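PDB 1YQ5: spike protein P5 from Enterobacteria phage PRD1, which forms, together with P31 and P2, the spikes at the fivefold capsid vertices and is essential for infectivity, its C-terminal domain being present here. Local coordinates for residues Y61-T66 against D118-S123; L79-G84 against G101-L106; V67-V72 against A129-Y134. All blocks are in the same frame, centred on the assembly; numbering follows the deposited sequence.

Interaction 1 of 3, residues Y61-T66 against D118-S123; sequences YQITMT and DVLKFS
A selenium atom is the odd partner in this core contact: M65, present as selenomethionine, runs past F122 in the opposite direction and rests its SE 3.8 Å from F122 CB. SE lies 5.2 Å from the centroid of the F122 ring, well off the ring normal, so the Met-aromatic contact is oblique. With CG anti to the backbone N (chi1 172°) and chi2 also extended, SE is carried out to F122. At chi3 (57°) the chain bends, and CE ends 3.3 Å from the backbone O of S123, a carbonyl that is probably bonded to the backbone N of R80 in the neighbouring strand.

Two residues earlier in the strand, I63 splits its branches between two partners. CG2 approaches the edge of the F122 ring, in its plane, and touches CE2 at 3.6 Å. CD1 instead meets L120 tip to tip, 3.6 Å from CD2. I63, M65, L120 and F122 are all buried, and F122 is further packed by V81, I51 and I138.

Residues 59-68 and 119-126 belong to the two opposing sheets of a beta jelly roll, the fold of the spike's C-terminal domain, which is grouped with the C1q and TNF families. The two short strand segments run 9.2 Å apart at closest approach, nearly parallel at 21°. Strand alternation turns I63 and M65 toward the other sheet, whereas Q62, T64 and T66 meet neighbouring subunits of the trimer; T64 OG1, for example, is hydrogen-bonded to the backbone N of L106 in the second subunit.

Methyl, methylene, selenium and ring-carbon surfaces meet, with the carbonyl O of S123 beside M65 CE, so the sheets are probably held together here by close packing and exclusion of water; the strands' backbone hydrogen bonds run to sheet neighbours.

Interaction 2 of 3, residues L79-G84 against G101-L106; sequences LRVKYG and GTISLL
L79 meets a flat group that belongs to the backbone: its CD2 lies over the plane of the peptide joining T102 to I103, 3.8 Å from both T102 C and I103 N. No aromatic ring of either segment takes part in the contact. The rest is mainly branched aliphatic packing between the two sheets of the jelly roll, strand 76-83 in one and strand 100-109 in the other, whose short segments approach to 7.5 Å at an angle of 25°.

I103 is the common neighbour of L79 and V81. Its CG2, set between the backbone N and the carbonyl carbon, meets L79 CD2 at 3.9 Å and V81 CG2 at 4.1 Å. On the sides turned from this interface, the polar groups have other partners: R80 and K82 both form salt bridges with D28, and T102 OG1 is hydrogen-bonded to V89 O of the second subunit. S104 OG likewise bonds S104 O of that subunit, so strand 100-109 has the core on one side and the trimer interface on the other. Further along, V81 and L105 reach toward each other tip to tip, with L105 CD1 3.7 Å from V81 CB.

Interaction 3 of 3, residues V67-V72 against A129-Y134; sequences VKNNTV and AALSNY
N69 and L131 form the close part of this contact, their side chains crossing obliquely, whereas T71 and N133 meet at an exposed margin bridged by water. The buried N69 side chain is inserted against the 131-134 backbone, and its CG lies 3.7 Å from L131 CD2. The same methyl is shared with V72, which crosses L131 at about a right angle and brings CG2 to 3.9 Å from CD2. Beside it, V72 CG1 makes a looser touch with A129 CB at 4.3 Å. L131 also leans on L124 and Y77, which continues the apolar patch into the domain interior. Backbone approaches are close here too: the CA-H of Y134 approaches K68 O in a bent contact, with CA 3.3 Å from that oxygen.

This is one end of the jelly roll, where strand 59-68 finishes and the loop before strand 135-142 leads into its antiparallel neighbour. K68 still pairs with I135 through the backbone. The chain then reverses in a type I beta turn from N69 to V72, closed by V72 N to N69 O at 2.8 Å.

Over the turn the contact becomes polar and open. N133 ND2 donates to T71 OG1 at 3.2 Å, nearly straight (164°), with the hydroxyl only 9° out of the amide plane of N133. A water accepts from N70 N at 3.1 Å and donates to N133 O at 2.8 Å, linking turn and loop. A second water accepts from S132 N and has a weak bond with T71 OG1. K68 bends away from the loop: its NZ donates to N70 OD1 and forms a salt bridge with D87 of the second subunit.

Interactions 1 and 2 are buried core contacts about 6 Å apart between centres, and both join the same pair of opposing sheets: 59-68 and 100-109 are neighbours in one, 119-126 and 76-83 in the other. Backbone bonds within each sheet, probably including I63 N to L105 O, tie the two together. Interaction 1 adds an aromatic ring and selenium, while interaction 2 is aliphatic. Interaction 3, its centre about 20 Å from that of interaction 1, takes up the end of strand 59-68, and V67 N probably bonds G101 O. There apolar packing persists on the inner side, joined by a side-chain hydrogen bond and waters at the surface.

Interaction 1 of 3, residues Y61-T66 against D118-S123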
# COMPACT_ATOMS: atom_id res chain seq x y z
N TYR A 61 3.07 2.28 12.43
CA TYR A 61 4.03 2.74 11.44
C TYR A 61 3.55 2.51 10.01
O TYR A 61 3.06 1.43 9.68
CB TYR A 61 5.37 2.03 11.62
CG TYR A 61 6.14 2.48 12.84
CD1 TYR A 61 5.78 2.05 14.12
CD2 TYR A 61 7.20 3.37 12.72
CE1 TYR A 61 6.47 2.51 15.25
CE2 TYR A 61 7.89 3.83 13.83
CZ TYR A 61 7.52 3.40 15.09
OH TYR A 61 8.20 3.89 16.19
N GLN A 62 3.70 3.54 9.18
CA GLN A 62 3.34 3.44 7.77
C GLN A 62 4.67 3.22 7.06
O GLN A 62 5.60 4.01 7.21
CB GLN A 62 2.69 4.74 7.28
CG GLN A 62 2.41 4.76 5.78
CD GLN A 62 1.62 3.55 5.29
OE1 GLN A 62 0.56 3.23 5.83
NE2 GLN A 62 2.13 2.87 4.27
N ILE A 63 4.74 2.15 6.29
CA ILE A 63 5.97 1.79 5.60
C ILE A 63 5.77 1.52 4.11
O ILE A 63 4.78 0.91 3.70
CB ILE A 63 6.55 0.51 6.23
CG1 ILE A 63 6.81 0.76 7.72
CG2 ILE A 63 7.82 0.09 5.51
CD1 ILE A 63 6.93 -0.51 8.54
N THR A 64 6.72 1.99 3.31
CA THR A 64 6.68 1.78 1.87
C THR A 64 8.07 1.50 1.33
O THR A 64 9.04 2.16 1.71
CB THR A 64 6.13 3.02 1.11
OG1 THR A 64 4.74 3.19 1.40
CG2 THR A 64 6.30 2.83 -0.40
N MSE A 65 8.16 0.51 0.47
CA MSE A 65 9.42 0.19 -0.18
C MSE A 65 9.09 -0.04 -1.64
O MSE A 65 8.21 -0.83 -1.97
CB MSE A 65 10.07 -1.06 0.40
CG MSE A 65 11.29 -1.47 -0.43
SE MSE A 65 12.37 -2.87 0.33
CE MSE A 65 10.96 -4.23 0.48
N THR A 66 9.79 0.69 -2.51
CA THR A 66 9.57 0.58 -3.94
C THR A 66 10.88 0.31 -4.66
O THR A 66 11.96 0.60 -4.15
CB THR A 66 8.98 1.87 -4.52
OG1 THR A 66 9.84 2.97 -4.19
CG2 THR A 66 7.59 2.13 -3.94
N ASP A 118 14.45 -4.46 17.83
CA ASP A 118 13.53 -3.43 17.37
C ASP A 118 14.01 -2.79 16.07
O ASP A 118 14.40 -1.62 16.04
CB ASP A 118 13.37 -2.34 18.44
CG ASP A 118 12.94 -2.91 19.78
OD1 ASP A 118 12.14 -3.87 19.78
OD2 ASP A 118 13.38 -2.39 20.83
N VAL A 119 13.96 -3.56 14.99
CA VAL A 119 14.41 -3.07 13.70
C VAL A 119 13.55 -3.55 12.55
O VAL A 119 13.19 -4.72 12.47
CB VAL A 119 15.88 -3.50 13.44
CG1 VAL A 119 16.01 -5.01 13.53
CG2 VAL A 119 16.33 -3.02 12.05
N LEU A 120 13.22 -2.63 11.65
CA LEU A 120 12.44 -2.96 10.47
C LEU A 120 13.47 -3.47 9.46
O LEU A 120 14.43 -2.77 9.15
CB LEU A 120 11.75 -1.71 9.93
CG LEU A 120 10.59 -1.16 10.76
CD1 LEU A 120 10.23 0.24 10.29
CD2 LEU A 120 9.40 -2.09 10.65
N LYS A 121 13.28 -4.69 8.98
CA LYS A 121 14.20 -5.27 8.01
C LYS A 121 13.58 -5.27 6.62
O LYS A 121 12.39 -5.57 6.46
CB LYS A 121 14.57 -6.70 8.42
CG LYS A 121 15.30 -6.78 9.76
CD LYS A 121 15.64 -8.22 10.13
CE LYS A 121 16.44 -8.29 11.42
NZ LYS A 121 16.80 -9.70 11.77
N PHE A 122 14.38 -4.93 5.61
CA PHE A 122 13.89 -4.86 4.24
C PHE A 122 14.68 -5.71 3.27
O PHE A 122 15.90 -5.86 3.40
CB PHE A 122 13.92 -3.40 3.74
CG PHE A 122 13.14 -2.45 4.59
CD1 PHE A 122 13.68 -1.95 5.78
CD2 PHE A 122 11.86 -2.04 4.21
CE1 PHE A 122 12.95 -1.07 6.58
CE2 PHE A 122 11.13 -1.16 5.00
CZ PHE A 122 11.68 -0.67 6.19
N SER A 123 13.98 -6.26 2.27
CA SER A 123 14.61 -7.07 1.25
C SER A 123 13.71 -7.23 0.03
O SER A 123 12.48 -7.17 0.14
CB SER A 123 14.97 -8.46 1.78
OG SER A 123 15.73 -9.18 0.82

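Interaction 2 of 3, residues L79-G84 against G101-L106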
# COMPACT_ATOMS: atom_id res chain seq x y z
N LEU A 79 9.06 -8.63 -2.77
CA LEU A 79 9.39 -7.67 -1.72
C LEU A 79 9.00 -8.18 -0.35
O LEU A 79 7.97 -8.85 -0.19
CB LEU A 79 8.70 -6.33 -1.99
CG LEU A 79 9.19 -5.56 -3.22
CD1 LEU A 79 8.68 -6.23 -4.48
CD2 LEU A 79 8.69 -4.12 -3.16
N ARG A 80 9.82 -7.86 0.64
CA ARG A 80 9.55 -8.30 2.00
C ARG A 80 10.00 -7.31 3.06
O ARG A 80 11.08 -6.72 2.97
CB ARG A 80 10.24 -9.65 2.27
CG ARG A 80 10.04 -10.17 3.68
CD ARG A 80 10.85 -11.44 3.91
NE ARG A 80 12.27 -11.16 4.10
CZ ARG A 80 13.24 -12.06 3.97
NH1 ARG A 80 12.95 -13.32 3.64
NH2 ARG A 80 14.50 -11.72 4.19
N VAL A 81 9.15 -7.14 4.07
CA VAL A 81 9.42 -6.27 5.20
C VAL A 81 9.20 -7.13 6.44
O VAL A 81 8.21 -7.86 6.52
CB VAL A 81 8.44 -5.09 5.27
CG1 VAL A 81 8.69 -4.29 6.55
CG2 VAL A 81 8.60 -4.20 4.05
N LYS A 82 10.12 -7.04 7.39
CA LYS A 82 9.99 -7.81 8.62
C LYS A 82 10.15 -6.94 9.85
O LYS A 82 10.85 -5.93 9.82
CB LYS A 82 11.04 -8.92 8.68
CG LYS A 82 11.04 -9.87 7.50
CD LYS A 82 12.00 -11.03 7.73
CE LYS A 82 13.43 -10.55 7.84
NZ LYS A 82 14.35 -11.64 8.28
N TYR A 83 9.48 -7.34 10.92
CA TYR A 83 9.60 -6.66 12.20
C TYR A 83 9.28 -7.70 13.27
O TYR A 83 8.16 -8.21 13.33
CB TYR A 83 8.64 -5.48 12.35
CG TYR A 83 8.94 -4.72 13.62
CD1 TYR A 83 10.05 -3.87 13.70
CD2 TYR A 83 8.19 -4.93 14.78
CE1 TYR A 83 10.41 -3.27 14.90
CE2 TYR A 83 8.55 -4.33 15.99
CZ TYR A 83 9.66 -3.50 16.04
OH TYR A 83 10.04 -2.93 17.23
N GLY A 84 10.27 -8.02 14.09
CA GLY A 84 10.04 -9.02 15.12
C GLY A 84 9.66 -10.33 14.48
O GLY A 84 10.25 -10.73 13.47
N GLY A 101 8.49 -3.07 -8.45
CA GLY A 101 7.39 -3.43 -7.58
C GLY A 101 7.20 -2.46 -6.44
O GLY A 101 7.98 -1.52 -6.27
N THR A 102 6.18 -2.71 -5.64
CA THR A 102 5.85 -1.85 -4.52
C THR A 102 5.21 -2.62 -3.38
O THR A 102 4.43 -3.54 -3.60
CB THR A 102 4.83 -0.76 -4.95
OG1 THR A 102 5.41 0.08 -5.96
CG2 THR A 102 4.39 0.07 -3.75
N ILE A 103 5.57 -2.26 -2.15
CA ILE A 103 4.95 -2.86 -0.98
C ILE A 103 4.77 -1.73 0.03
O ILE A 103 5.71 -0.99 0.34
CB ILE A 103 5.78 -4.01 -0.34
CG1 ILE A 103 4.92 -4.72 0.72
CG2 ILE A 103 7.06 -3.47 0.30
CD1 ILE A 103 5.54 -5.99 1.30
N SER A 104 3.54 -1.58 0.52
CA SER A 104 3.21 -0.55 1.49
C SER A 104 2.44 -1.19 2.62
O SER A 104 1.57 -2.03 2.38
CB SER A 104 2.39 0.56 0.85
OG SER A 104 3.19 1.30 -0.05
N LEU A 105 2.76 -0.79 3.84
CA LEU A 105 2.14 -1.37 5.02
C LEU A 105 1.91 -0.41 6.17
O LEU A 105 2.72 0.49 6.41
CB LEU A 105 3.04 -2.50 5.54
CG LEU A 105 3.51 -3.58 4.57
CD1 LEU A 105 4.94 -4.00 4.91
CD2 LEU A 105 2.56 -4.76 4.63
N LEU A 106 0.81 -0.61 6.87
CA LEU A 106 0.49 0.15 8.07
C LEU A 106 0.46 -0.99 9.09
O LEU A 106 -0.41 -1.86 9.01
CB LEU A 106 -0.88 0.82 8.00
CG LEU A 106 -1.33 1.39 9.36
CD1 LEU A 106 -0.32 2.42 9.83
CD2 LEU A 106 -2.72 2.02 9.25

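Interaction 3 of 3, residues V67-V72 against A129-Y134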
# COMPACT_ATOMS: atom_id res chain seq x y z
N VAL A 67 10.78 -0.25 -5.86
CA VAL A 67 11.96 -0.52 -6.66
C VAL A 67 11.67 -0.40 -8.15
O VAL A 67 10.59 -0.75 -8.62
CB VAL A 67 12.52 -1.94 -6.41
CG1 VAL A 67 11.49 -3.00 -6.78
CG2 VAL A 67 13.78 -2.15 -7.25
N LYS A 68 12.66 0.14 -8.86
CA LYS A 68 12.62 0.27 -10.30
C LYS A 68 14.00 -0.23 -10.73
O LYS A 68 15.02 0.19 -10.18
CB LYS A 68 12.45 1.72 -10.76
CG LYS A 68 11.05 2.32 -10.62
CD LYS A 68 9.97 1.44 -11.25
CE LYS A 68 10.28 1.05 -12.70
NZ LYS A 68 10.35 2.20 -13.65
N ASN A 69 14.02 -1.15 -11.69
CA ASN A 69 15.25 -1.69 -12.25
C ASN A 69 14.83 -1.97 -13.68
O ASN A 69 14.60 -3.12 -14.08
CB ASN A 69 15.68 -2.97 -11.53
CG ASN A 69 17.06 -3.43 -11.95
OD1 ASN A 69 17.27 -3.85 -13.09
ND2 ASN A 69 18.02 -3.35 -11.03
N ASN A 70 14.70 -0.88 -14.43
CA ASN A 70 14.23 -0.89 -15.81
C ASN A 70 14.84 -1.89 -16.77
O ASN A 70 14.22 -2.21 -17.79
CB ASN A 70 14.35 0.53 -16.38
CG ASN A 70 13.48 1.51 -15.62
OD1 ASN A 70 12.90 1.17 -14.59
ND2 ASN A 70 13.37 2.74 -16.13
N THR A 71 16.03 -2.39 -16.47
CA THR A 71 16.68 -3.36 -17.34
C THR A 71 16.28 -4.81 -17.05
O THR A 71 16.77 -5.74 -17.69
CB THR A 71 18.21 -3.23 -17.27
OG1 THR A 71 18.62 -3.14 -15.90
CG2 THR A 71 18.65 -1.98 -18.02
N VAL A 72 15.41 -5.00 -16.06
CA VAL A 72 14.92 -6.34 -15.72
C VAL A 72 13.40 -6.23 -15.80
O VAL A 72 12.75 -5.72 -14.89
CB VAL A 72 15.37 -6.78 -14.31
CG1 VAL A 72 14.68 -8.09 -13.93
CG2 VAL A 72 16.89 -6.99 -14.31
N ALA A 129 16.19 -12.95 -12.17
CA ALA A 129 17.43 -12.29 -12.55
C ALA A 129 17.98 -11.39 -11.46
O ALA A 129 17.24 -10.88 -10.62
CB ALA A 129 17.22 -11.50 -13.83
N ALA A 130 19.29 -11.18 -11.48
CA ALA A 130 19.94 -10.33 -10.50
C ALA A 130 19.63 -8.87 -10.81
O ALA A 130 19.33 -8.53 -11.96
CB ALA A 130 21.45 -10.56 -10.52
N LEU A 131 19.70 -8.00 -9.81
CA LEU A 131 19.44 -6.58 -10.00
C LEU A 131 20.72 -5.79 -9.75
O LEU A 131 21.30 -5.87 -8.67
CB LEU A 131 18.36 -6.10 -9.03
CG LEU A 131 17.01 -6.83 -9.06
CD1 LEU A 131 16.08 -6.23 -8.02
CD2 LEU A 131 16.40 -6.72 -10.45
N SER A 132 21.17 -5.04 -10.75
CA SER A 132 22.38 -4.24 -10.60
C SER A 132 22.19 -2.84 -11.17
O SER A 132 23.16 -2.13 -11.45
CB SER A 132 23.56 -4.93 -11.30
OG SER A 132 23.31 -5.05 -12.69
N ASN A 133 20.93 -2.44 -11.34
CA ASN A 133 20.60 -1.12 -11.89
C ASN A 133 19.28 -0.71 -11.26
O ASN A 133 18.33 -0.35 -11.94
CB ASN A 133 20.46 -1.23 -13.42
CG ASN A 133 19.92 0.04 -14.04
OD1 ASN A 133 20.34 1.15 -13.69
ND2 ASN A 133 19.00 -0.11 -14.99
N TYR A 134 19.26 -0.75 -9.93
CA TYR A 134 18.06 -0.45 -9.17
C TYR A 134 18.03 0.86 -8.40
O TYR A 134 19.06 1.38 -7.98
CB TYR A 134 17.81 -1.60 -8.19
CG TYR A 134 18.96 -1.81 -7.22
CD1 TYR A 134 19.06 -1.07 -6.05
CD2 TYR A 134 19.98 -2.72 -7.51
CE1 TYR A 134 20.14 -1.22 -5.18
CE2 TYR A 134 21.07 -2.88 -6.65
CZ TYR A 134 21.14 -2.12 -5.49
OH TYR A 134 22.21 -2.26 -4.64
O HOH W 1 16.60 1.32 -13.30
O HOH W 2 20.00 -5.08 -13.49